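Local coordinates for protein putative thiosugar synthase (Amycolatopsis orientalis, PDB 4N6F) that probably incorporates sulfur, delivered by a sulfur-carrier protein, into a sugar phosphate during 2-thiosugar biosynthesis, using a TIM barrel of the thiazole synthase family, at residues 28-33 with 37-42; 88-93 with 126-131; 218-223 with 228-233. All coordinates share one frame; numbering follows the deposited sequence.

Contact 1. Residues 28-33 with 37-42; sequences VGIEQY and PLVRDV. With F6R (fructose -6-phosphate), chain F.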
loop_
_atom_site.group_PDB
_atom_site.type_symbol
_atom_site.label_atom_id
_atom_site.label_comp_id
_atom_site.label_asym_id
_atom_site.label_seq_id
_atom_site.Cartn_x
_atom_site.Cartn_y
_atom_site.Cartn_z
ATOM N N VAL A 28 0.682 3.169 -17.163
ATOM C CA VAL A 28 1.880 2.398 -17.462
ATOM C C VAL A 28 2.652 3.057 -18.588
ATOM O O VAL A 28 2.134 3.227 -19.695
ATOM C CB VAL A 28 1.553 0.950 -17.851
ATOM C CG1 VAL A 28 2.841 0.171 -18.074
ATOM C CG2 VAL A 28 0.727 0.279 -16.767
ATOM N N GLY A 29 3.898 3.425 -18.291
ATOM C CA GLY A 29 4.752 4.106 -19.248
ATOM C C GLY A 29 5.398 3.062 -20.127
ATOM O O GLY A 29 6.529 2.642 -19.876
ATOM N N ILE A 30 4.664 2.655 -21.158
ATOM C CA ILE A 30 5.055 1.549 -22.031
ATOM C C ILE A 30 5.867 1.982 -23.246
ATOM O O ILE A 30 6.352 1.127 -23.984
ATOM C CB ILE A 30 3.817 0.803 -22.600
ATOM C CG1 ILE A 30 2.915 1.766 -23.385
ATOM C CG2 ILE A 30 3.034 0.113 -21.491
ATOM C CD1 ILE A 30 1.973 1.073 -24.341
ATOM N N GLU A 31 6.007 3.291 -23.471
ATOM C CA GLU A 31 6.432 3.780 -24.793
ATOM C C GLU A 31 7.771 3.200 -25.292
ATOM O O GLU A 31 7.990 3.138 -26.499
ATOM C CB GLU A 31 6.400 5.330 -24.893
ATOM C CG GLU A 31 7.235 6.122 -23.888
ATOM C CD GLU A 31 6.382 6.785 -22.805
ATOM O OE1 GLU A 31 5.807 6.043 -21.985
ATOM O OE2 GLU A 31 6.294 8.041 -22.762
ATOM N N GLN A 32 8.628 2.741 -24.380
ATOM C CA GLN A 32 9.910 2.128 -24.754
ATOM C C GLN A 32 9.866 0.601 -24.895
ATOM O O GLN A 32 10.822 -0.002 -25.363
ATOM C CB GLN A 32 10.989 2.515 -23.739
ATOM C CG GLN A 32 11.297 4.002 -23.728
ATOM C CD GLN A 32 12.580 4.328 -22.987
ATOM O OE1 GLN A 32 12.834 3.801 -21.898
ATOM N NE2 GLN A 32 13.399 5.205 -23.571
ATOM N N TYR A 33 8.755 -0.018 -24.507
ATOM C CA TYR A 33 8.608 -1.475 -24.569
ATOM C C TYR A 33 8.447 -1.882 -26.039
ATOM O O TYR A 33 7.638 -1.283 -26.749
ATOM C CB TYR A 33 7.348 -1.924 -23.810
ATOM C CG TYR A 33 7.258 -1.627 -22.316
ATOM C CD1 TYR A 33 8.025 -0.633 -21.698
ATOM C CD2 TYR A 33 6.349 -2.327 -21.522
ATOM C CE1 TYR A 33 7.906 -0.372 -20.341
ATOM C CE2 TYR A 33 6.222 -2.069 -20.170
ATOM C CZ TYR A 33 7.003 -1.093 -19.578
ATOM O OH TYR A 33 6.864 -0.853 -18.226
ATOM N N PRO A 37 3.573 -9.165 -26.129
ATOM C CA PRO A 37 3.133 -9.897 -24.940
ATOM C C PRO A 37 3.268 -9.122 -23.628
ATOM O O PRO A 37 2.344 -9.127 -22.823
ATOM C CB PRO A 37 4.059 -11.117 -24.923
ATOM C CG PRO A 37 4.309 -11.390 -26.368
ATOM C CD PRO A 37 4.329 -10.043 -27.051
ATOM N N LEU A 38 4.411 -8.473 -23.425
ATOM C CA LEU A 38 4.655 -7.679 -22.224
ATOM C C LEU A 38 3.648 -6.534 -22.088
ATOM O O LEU A 38 3.081 -6.322 -21.016
ATOM C CB LEU A 38 6.076 -7.100 -22.228
ATOM C CG LEU A 38 6.422 -6.133 -21.077
ATOM C CD1 LEU A 38 6.392 -6.862 -19.737
ATOM C CD2 LEU A 38 7.764 -5.453 -21.286
ATOM N N VAL A 39 3.455 -5.783 -23.165
ATOM C CA VAL A 39 2.534 -4.655 -23.142
ATOM C C VAL A 39 1.139 -5.162 -22.797
ATOM O O VAL A 39 0.504 -4.660 -21.875
ATOM C CB VAL A 39 2.529 -3.885 -24.476
ATOM C CG1 VAL A 39 1.404 -2.862 -24.513
ATOM C CG2 VAL A 39 3.858 -3.177 -24.685
ATOM N N ARG A 40 0.689 -6.179 -23.527
ATOM C CA ARG A 40 -0.628 -6.778 -23.308
ATOM C C ARG A 40 -0.820 -7.164 -21.843
ATOM O O ARG A 40 -1.768 -6.731 -21.198
ATOM C CB ARG A 40 -0.790 -8.008 -24.202
ATOM C CG ARG A 40 -2.085 -8.795 -24.026
ATOM C CD ARG A 40 -1.918 -10.201 -24.593
ATOM N NE ARG A 40 -1.040 -11.015 -23.746
ATOM C CZ ARG A 40 -0.200 -11.957 -24.178
ATOM N NH1 ARG A 40 0.543 -12.620 -23.299
ATOM N NH2 ARG A 40 -0.071 -12.233 -25.470
ATOM N N ASP A 41 0.101 -7.964 -21.316
ATOM C CA ASP A 41 -0.072 -8.532 -19.982
ATOM C C ASP A 41 -0.054 -7.460 -18.904
ATOM O O ASP A 41 -0.818 -7.509 -17.948
ATOM C CB ASP A 41 1.015 -9.572 -19.693
ATOM C CG ASP A 41 0.862 -10.841 -20.530
ATOM O OD1 ASP A 41 -0.282 -11.235 -20.880
ATOM O OD2 ASP A 41 1.907 -11.456 -20.828
ATOM N N VAL A 42 0.825 -6.489 -19.081
ATOM C CA VAL A 42 0.996 -5.408 -18.123
ATOM C C VAL A 42 -0.216 -4.472 -18.138
ATOM O O VAL A 42 -0.716 -4.108 -17.079
ATOM C CB VAL A 42 2.332 -4.670 -18.385
ATOM C CG1 VAL A 42 2.262 -3.202 -18.044
ATOM C CG2 VAL A 42 3.467 -5.344 -17.622
HETATM C C1 F6R F . 7.266 9.468 -19.653
HETATM C C2 F6R F . 7.627 8.034 -19.381
HETATM C C3 F6R F . 8.857 7.642 -18.600
HETATM C C4 F6R F . 8.575 7.881 -17.116
HETATM C C5 F6R F . 9.589 7.155 -16.225
HETATM C C6 F6R F . 9.031 6.927 -14.834
HETATM O O2 F6R F . 6.873 7.133 -19.755
HETATM O O3 F6R F . 10.048 8.334 -18.991
HETATM O O4 F6R F . 8.641 9.288 -16.838
HETATM O O5 F6R F . 9.953 5.890 -16.772
HETATM O O6 F6R F . 10.071 6.401 -14.018
HETATM P P F6R F . 10.202 4.855 -13.652
HETATM O O1P F6R F . 10.744 4.248 -14.912
HETATM O O2P F6R F . 8.825 4.366 -13.295
HETATM O O3P F6R F . 11.116 4.914 -12.461
#
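Tyr33 leans on two successive residues of helix 36-46. Tyr33 CD2 comes within 3.4 Å of Leu38 CD2, the Tyr33 and Leu38 side chains crossing at roughly a right angle, while Tyr33 CB lies 3.8 Å from Val39 CG2. Leu38 carries CG anti to its own backbone N (chi1 175°), which swings the isobutyl group over to the tyrosine. The two branches of Val39 divide their work, for Val39 CG1 turns instead to Ile30 CD1, 4.0 Å away. Deeper in, Val28 CG1 and Val42 CG1 approach to 3.4 Å, closer than methyl groups usually pack, and the skewed chi1 of Val42 (148°) is consistent with this tight fit. The arrangement is the first beta-alpha connection of a TIM barrel: strand 26-28 ends, the chain turns at the substrate-facing rim, and the next helix folds back along the outside. A type I turn from Ile30 to Tyr33, closed by Tyr33 N to Ile30 O at 2.7 Å, sets Ile30 CA over the centre of the tyrosine ring. At the tip of the ring, Tyr33 OH is hydrogen-bonded to Asn217 OD1. Glu31 points the other way, Glu31 OE1 lying 2.7 Å from O2 of the bound fructose 6-phosphate, and Thr83 and Ser85 hold OE2. On the far side of the helix, Arg40 NE and NH1 both grip Asp41 OD1, and NH2 pairs with Glu72, a calcium ligand.

Contact 2. Residues 88-93 with 126-131; sequences RTKESA and VEAARE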
loop_
_atom_site.group_PDB
_atom_site.type_symbol
_atom_site.label_atom_id
_atom_site.label_comp_id
_atom_site.label_asym_id
_atom_site.label_seq_id
_atom_site.Cartn_x
_atom_site.Cartn_y
_atom_site.Cartn_z
ATOM N N ARG A 88 14.632 15.075 -27.012
ATOM C CA ARG A 88 15.666 15.465 -26.049
ATOM C C ARG A 88 15.726 16.982 -25.792
ATOM O O ARG A 88 16.171 17.410 -24.723
ATOM C CB ARG A 88 17.033 14.951 -26.518
ATOM C CG ARG A 88 18.099 14.930 -25.430
ATOM C CD ARG A 88 19.403 14.296 -25.904
ATOM N NE ARG A 88 19.407 12.840 -25.734
ATOM C CZ ARG A 88 19.793 12.189 -24.632
ATOM N NH1 ARG A 88 20.227 12.846 -23.555
ATOM N NH2 ARG A 88 19.746 10.859 -24.604
ATOM N N THR A 89 15.297 17.786 -26.763
ATOM C CA THR A 89 15.212 19.237 -26.595
ATOM C C THR A 89 13.760 19.681 -26.571
ATOM O O THR A 89 12.870 18.949 -27.007
ATOM C CB THR A 89 15.904 19.993 -27.754
ATOM O OG1 THR A 89 15.306 19.614 -29.003
ATOM C CG2 THR A 89 17.394 19.689 -27.790
ATOM N N LYS A 90 13.543 20.898 -26.082
ATOM C CA LYS A 90 12.234 21.547 -26.116
ATOM C C LYS A 90 11.677 21.640 -27.533
ATOM O O LYS A 90 10.509 21.325 -27.770
ATOM C CB LYS A 90 12.328 22.945 -25.498
ATOM C CG LYS A 90 11.182 23.871 -25.866
ATOM C CD LYS A 90 11.080 25.059 -24.924
ATOM C CE LYS A 90 10.149 26.124 -25.490
ATOM N NZ LYS A 90 10.874 27.241 -26.158
ATOM N N GLU A 91 12.514 22.087 -28.469
ATOM C CA GLU A 91 12.108 22.232 -29.871
ATOM C C GLU A 91 11.588 20.913 -30.418
ATOM O O GLU A 91 10.562 20.859 -31.099
ATOM C CB GLU A 91 13.296 22.710 -30.729
ATOM N N SER A 92 12.314 19.842 -30.118
ATOM C CA SER A 92 11.958 18.512 -30.606
ATOM C C SER A 92 10.618 18.046 -30.017
ATOM O O SER A 92 9.805 17.425 -30.720
ATOM C CB SER A 92 13.076 17.521 -30.287
ATOM O OG SER A 92 12.760 16.216 -30.758
ATOM N N ALA A 93 10.391 18.365 -28.738
ATOM C CA ALA A 93 9.124 18.057 -28.068
ATOM C C ALA A 93 7.957 18.802 -28.715
ATOM O O ALA A 93 6.899 18.214 -28.963
ATOM C CB ALA A 93 9.206 18.383 -26.579
ATOM N N VAL A 126 7.434 24.489 -18.872
ATOM C CA VAL A 126 6.462 25.580 -18.807
ATOM C C VAL A 126 6.358 26.323 -20.140
ATOM O O VAL A 126 5.253 26.601 -20.616
ATOM C CB VAL A 126 6.825 26.601 -17.705
ATOM C CG1 VAL A 126 5.987 27.868 -17.827
ATOM C CG2 VAL A 126 6.631 25.991 -16.330
ATOM N N GLU A 127 7.505 26.666 -20.724
ATOM C CA GLU A 127 7.525 27.328 -22.039
ATOM C C GLU A 127 6.840 26.471 -23.096
ATOM O O GLU A 127 5.995 26.953 -23.844
ATOM C CB GLU A 127 8.962 27.613 -22.490
ATOM C CG GLU A 127 9.696 28.681 -21.693
ATOM C CD GLU A 127 11.198 28.672 -21.961
ATOM O OE1 GLU A 127 11.609 28.352 -23.105
ATOM O OE2 GLU A 127 11.971 28.975 -21.023
ATOM N N ALA A 128 7.209 25.193 -23.152
ATOM C CA ALA A 128 6.590 24.259 -24.104
ATOM C C ALA A 128 5.082 24.153 -23.858
ATOM O O ALA A 128 4.284 24.159 -24.804
ATOM C CB ALA A 128 7.243 22.887 -24.008
ATOM N N ALA A 129 4.691 24.095 -22.588
ATOM C CA ALA A 129 3.271 23.960 -22.242
ATOM C C ALA A 129 2.455 25.133 -22.759
ATOM O O ALA A 129 1.433 24.942 -23.414
ATOM C CB ALA A 129 3.097 23.801 -20.735
ATOM N N ARG A 130 2.910 26.352 -22.483
ATOM C CA ARG A 130 2.215 27.566 -22.962
ATOM C C ARG A 130 2.076 27.602 -24.480
ATOM O O ARG A 130 1.023 27.949 -25.011
ATOM C CB ARG A 130 2.944 28.825 -22.486
ATOM C CG ARG A 130 2.735 29.123 -21.013
ATOM C CD ARG A 130 3.653 30.233 -20.529
ATOM N NE ARG A 130 3.394 30.558 -19.127
ATOM C CZ ARG A 130 4.250 31.161 -18.301
ATOM N NH1 ARG A 130 5.463 31.531 -18.709
ATOM N NH2 ARG A 130 3.888 31.396 -17.045
ATOM N N GLU A 131 3.133 27.222 -25.184
ATOM C CA GLU A 131 3.084 27.218 -26.648
ATOM C C GLU A 131 2.086 26.177 -27.162
ATOM O O GLU A 131 1.300 26.459 -28.069
ATOM C CB GLU A 131 4.471 26.961 -27.220
ATOM C CG GLU A 131 4.650 27.433 -28.647
ATOM C CD GLU A 131 6.099 27.349 -29.093
ATOM O OE1 GLU A 131 6.352 26.701 -30.131
ATOM O OE2 GLU A 131 6.980 27.910 -28.396
#
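Lys90 reaches across to helix 122-134 and forms a salt bridge whose hydrogen bond, Lys90 NZ to Glu127 OE1 at 3.3 Å, is weak. The aliphatic part of Lys90 takes part too: Lys90 CE rests 3.6 Å from Glu127 CB and 3.9 Å from Ala128 N, the Lys90 and Glu127 side chains crossing at about a right angle. The lysine chain runs extended from CB to CE, and a bend at the last torsion (chi4 -99°) turns the ammonium toward the carboxylate. A second acid lies near, with Glu131 OE2 4.5 Å from Lys90 NZ; this is too long for a salt bridge, but probably adds to the favourable field round the lysine. The other oxygen of Glu131, OE1, makes a salt bridge with Arg98, farther along helix 90-104, so the same two helices are joined a second time. At the start of helix 90-104 an amide of the first turn is also provided for, because Thr89 is the N-cap and Thr89 OG1 accepts from Ser92 N at 3.2 Å (N-H...O angle 154°). The two helices are consecutive outer helices of the barrel, linked through strand 108-111. Lys90 and Ala93 both touch Val113 in the loop after that strand, and Val126, Ala129 and Arg130 carry the packing onward to helix 147-156.

Contact 3. Residues 218-223 with 228-233; sequences TALVRA and LMAAAM. With F6R (fructose -6-phosphate), chain F.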
loop_
_atom_site.group_PDB
_atom_site.type_symbol
_atom_site.label_atom_id
_atom_site.label_comp_id
_atom_site.label_asym_id
_atom_site.label_seq_id
_atom_site.Cartn_x
_atom_site.Cartn_y
_atom_site.Cartn_z
ATOM N N THR A 218 9.576 1.311 -14.769
ATOM C CA THR A 218 10.687 0.472 -14.396
ATOM C C THR A 218 10.346 -0.601 -13.355
ATOM O O THR A 218 10.840 -1.667 -13.429
ATOM C CB THR A 218 11.880 1.308 -13.894
ATOM O OG1 THR A 218 12.340 2.138 -14.927
ATOM C CG2 THR A 218 12.998 0.448 -13.467
ATOM N N ALA A 219 9.512 -0.295 -12.388
ATOM C CA ALA A 219 9.103 -1.266 -11.359
ATOM C C ALA A 219 8.480 -2.557 -11.907
ATOM O O ALA A 219 8.617 -3.627 -11.298
ATOM C CB ALA A 219 8.135 -0.623 -10.387
ATOM N N LEU A 220 7.762 -2.437 -13.018
ATOM C CA LEU A 220 7.165 -3.583 -13.704
ATOM C C LEU A 220 8.204 -4.321 -14.536
ATOM O O LEU A 220 8.338 -5.534 -14.434
ATOM C CB LEU A 220 6.020 -3.126 -14.618
ATOM C CG LEU A 220 4.911 -2.331 -13.928
ATOM C CD1 LEU A 220 3.797 -1.985 -14.901
ATOM C CD2 LEU A 220 4.360 -3.109 -12.741
ATOM N N VAL A 221 8.935 -3.573 -15.354
ATOM C CA VAL A 221 9.960 -4.138 -16.235
ATOM C C VAL A 221 11.006 -4.931 -15.462
ATOM O O VAL A 221 11.469 -5.958 -15.946
ATOM C CB VAL A 221 10.661 -3.027 -17.047
ATOM C CG1 VAL A 221 11.895 -3.549 -17.779
ATOM C CG2 VAL A 221 9.690 -2.433 -18.047
ATOM N N ARG A 222 11.380 -4.454 -14.275
ATOM C CA ARG A 222 12.477 -5.059 -13.516
ATOM C C ARG A 222 12.036 -5.976 -12.394
ATOM O O ARG A 222 12.876 -6.452 -11.646
ATOM C CB ARG A 222 13.423 -3.990 -12.944
ATOM C CG ARG A 222 14.072 -3.100 -13.996
ATOM C CD ARG A 222 15.587 -3.015 -13.855
ATOM N NE ARG A 222 16.056 -1.890 -13.037
ATOM C CZ ARG A 222 16.513 -0.720 -13.506
ATOM N NH1 ARG A 222 16.560 -0.460 -14.814
ATOM N NH2 ARG A 222 16.919 0.216 -12.651
ATOM N N ALA A 223 10.739 -6.227 -12.254
ATOM C CA ALA A 223 10.275 -7.209 -11.272
ATOM C C ALA A 223 10.452 -8.613 -11.846
ATOM O O ALA A 223 10.363 -8.794 -13.050
ATOM C CB ALA A 223 8.816 -6.969 -10.903
ATOM N N LEU A 228 2.489 -9.925 -11.872
ATOM C CA LEU A 228 2.118 -9.870 -10.463
ATOM C C LEU A 228 2.297 -8.477 -9.859
ATOM O O LEU A 228 1.498 -8.074 -9.021
ATOM C CB LEU A 228 2.944 -10.869 -9.634
ATOM C CG LEU A 228 2.329 -12.215 -9.260
ATOM C CD1 LEU A 228 1.699 -12.913 -10.457
ATOM C CD2 LEU A 228 3.394 -13.107 -8.632
ATOM N N MET A 229 3.360 -7.775 -10.250
ATOM C CA MET A 229 3.615 -6.431 -9.728
ATOM C C MET A 229 2.598 -5.438 -10.285
ATOM O O MET A 229 2.117 -4.587 -9.558
ATOM C CB MET A 229 5.036 -5.950 -10.036
ATOM C CG MET A 229 5.349 -4.555 -9.496
ATOM S SD MET A 229 5.168 -4.412 -7.712
ATOM C CE MET A 229 6.782 -4.942 -7.142
ATOM N N ALA A 230 2.280 -5.561 -11.569
ATOM C CA ALA A 230 1.220 -4.771 -12.176
ATOM C C ALA A 230 -0.093 -4.992 -11.425
ATOM O O ALA A 230 -0.763 -4.021 -11.056
ATOM C CB ALA A 230 1.065 -5.118 -13.640
ATOM N N ALA A 231 -0.422 -6.260 -11.153
ATOM C CA ALA A 231 -1.636 -6.600 -10.399
ATOM C C ALA A 231 -1.592 -6.037 -8.990
ATOM O O ALA A 231 -2.584 -5.495 -8.499
ATOM C CB ALA A 231 -1.857 -8.111 -10.352
ATOM N N ALA A 232 -0.441 -6.176 -8.347
ATOM C CA ALA A 232 -0.245 -5.665 -7.003
ATOM C C ALA A 232 -0.421 -4.152 -6.941
ATOM O O ALA A 232 -0.968 -3.624 -5.982
ATOM C CB ALA A 232 1.139 -6.038 -6.504
ATOM N N MET A 233 0.066 -3.461 -7.960
ATOM C CA MET A 233 -0.032 -2.013 -8.019
ATOM C C MET A 233 -1.471 -1.519 -8.235
ATOM O O MET A 233 -1.864 -0.508 -7.646
ATOM C CB MET A 233 0.912 -1.475 -9.085
ATOM C CG MET A 233 2.338 -1.445 -8.575
ATOM S SD MET A 233 3.476 -0.833 -9.808
ATOM C CE MET A 233 4.935 -0.658 -8.784
HETATM C C1 F6R F . 7.266 9.468 -19.653
HETATM C C2 F6R F . 7.627 8.034 -19.381
HETATM C C3 F6R F . 8.857 7.642 -18.600
HETATM C C4 F6R F . 8.575 7.881 -17.116
HETATM C C5 F6R F . 9.589 7.155 -16.225
HETATM C C6 F6R F . 9.031 6.927 -14.834
HETATM O O2 F6R F . 6.873 7.133 -19.755
HETATM O O3 F6R F . 10.048 8.334 -18.991
HETATM O O4 F6R F . 8.641 9.288 -16.838
HETATM O O5 F6R F . 9.953 5.890 -16.772
HETATM O O6 F6R F . 10.071 6.401 -14.018
HETATM P P F6R F . 10.202 4.855 -13.652
HETATM O O1P F6R F . 10.744 4.248 -14.912
HETATM O O2P F6R F . 8.825 4.366 -13.295
HETATM O O3P F6R F . 11.116 4.914 -12.461
#
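Leu220 packs against Met229, Ala230 and Met233 where the eighth strand of the TIM barrel gives way to a short extra helix, 218-221, whose N-terminus faces the substrate phosphate as in many phosphate-binding barrels. From CB outward the leucine works as a stalk and a fork. CB and CG serve to place the branches: with CG anti to the carbonyl carbon (chi1 -56°), the side chain is swung from its initial course toward helix 226-245. One branch, CD1, turns to Val28 and Val42 of the first beta-alpha unit. The other lies against the helix backbone, with Leu220 CD2 3.4 Å from Ala230 N. The same Leu220 CD2 is 3.7 Å from Met229 CG and 3.8 Å from Met233 SD, so that a single methyl touches three residues within one turn and a little more. The methionines spread the contact to either side of Leu220, to Ala219 and to Ala223 just past the short helix. Met233 is extended beyond CG and lays Met233 CE 3.6 Å from Ala219 CB; Met229, bent at chi2 and chi3, works through its inner atoms, CG against Leu220 and Met229 CB 4.0 Å from Ala223 CB. The second subunit adds to the packing, its Ser246 touching Met229 and its Leu242 touching Ala232. At the head of helix 218-221 the chemistry changes to polar. Thr218 N donates to O1P of fructose 6-phosphate at 3.2 Å (N-H...O angle 149°) and weakly to O2P, and Thr218 OG1 donates to the same O1P at 2.6 Å. The start of the helix would probably favour the phosphate's negative charge. Thr218 CG2 lies over the centre of the Arg222 guanidinium, 3.7 Å above its plane.

How the contacts relate
Contacts 1 and 3 are buried neighbours, with centres 11 Å apart, and together they close the barrel where its first and last beta-alpha units meet. Both border fructose 6-phosphate, contact 1 at the O2 end of the sugar and contact 3 at the phosphate. Their shared boundary is largely apolar, with Val42 CG1 3.7 Å from Leu220 CD1, so the two make a largely continuous apolar layer beneath a polar substrate side. Contact 2 lies across the barrel from contact 3, with centres about 31 Å apart, and joins two outer helices instead of a loop or short helix to one. Partly buried and away from the annotated sites, it relies on charge and a lysine's aliphatic chain.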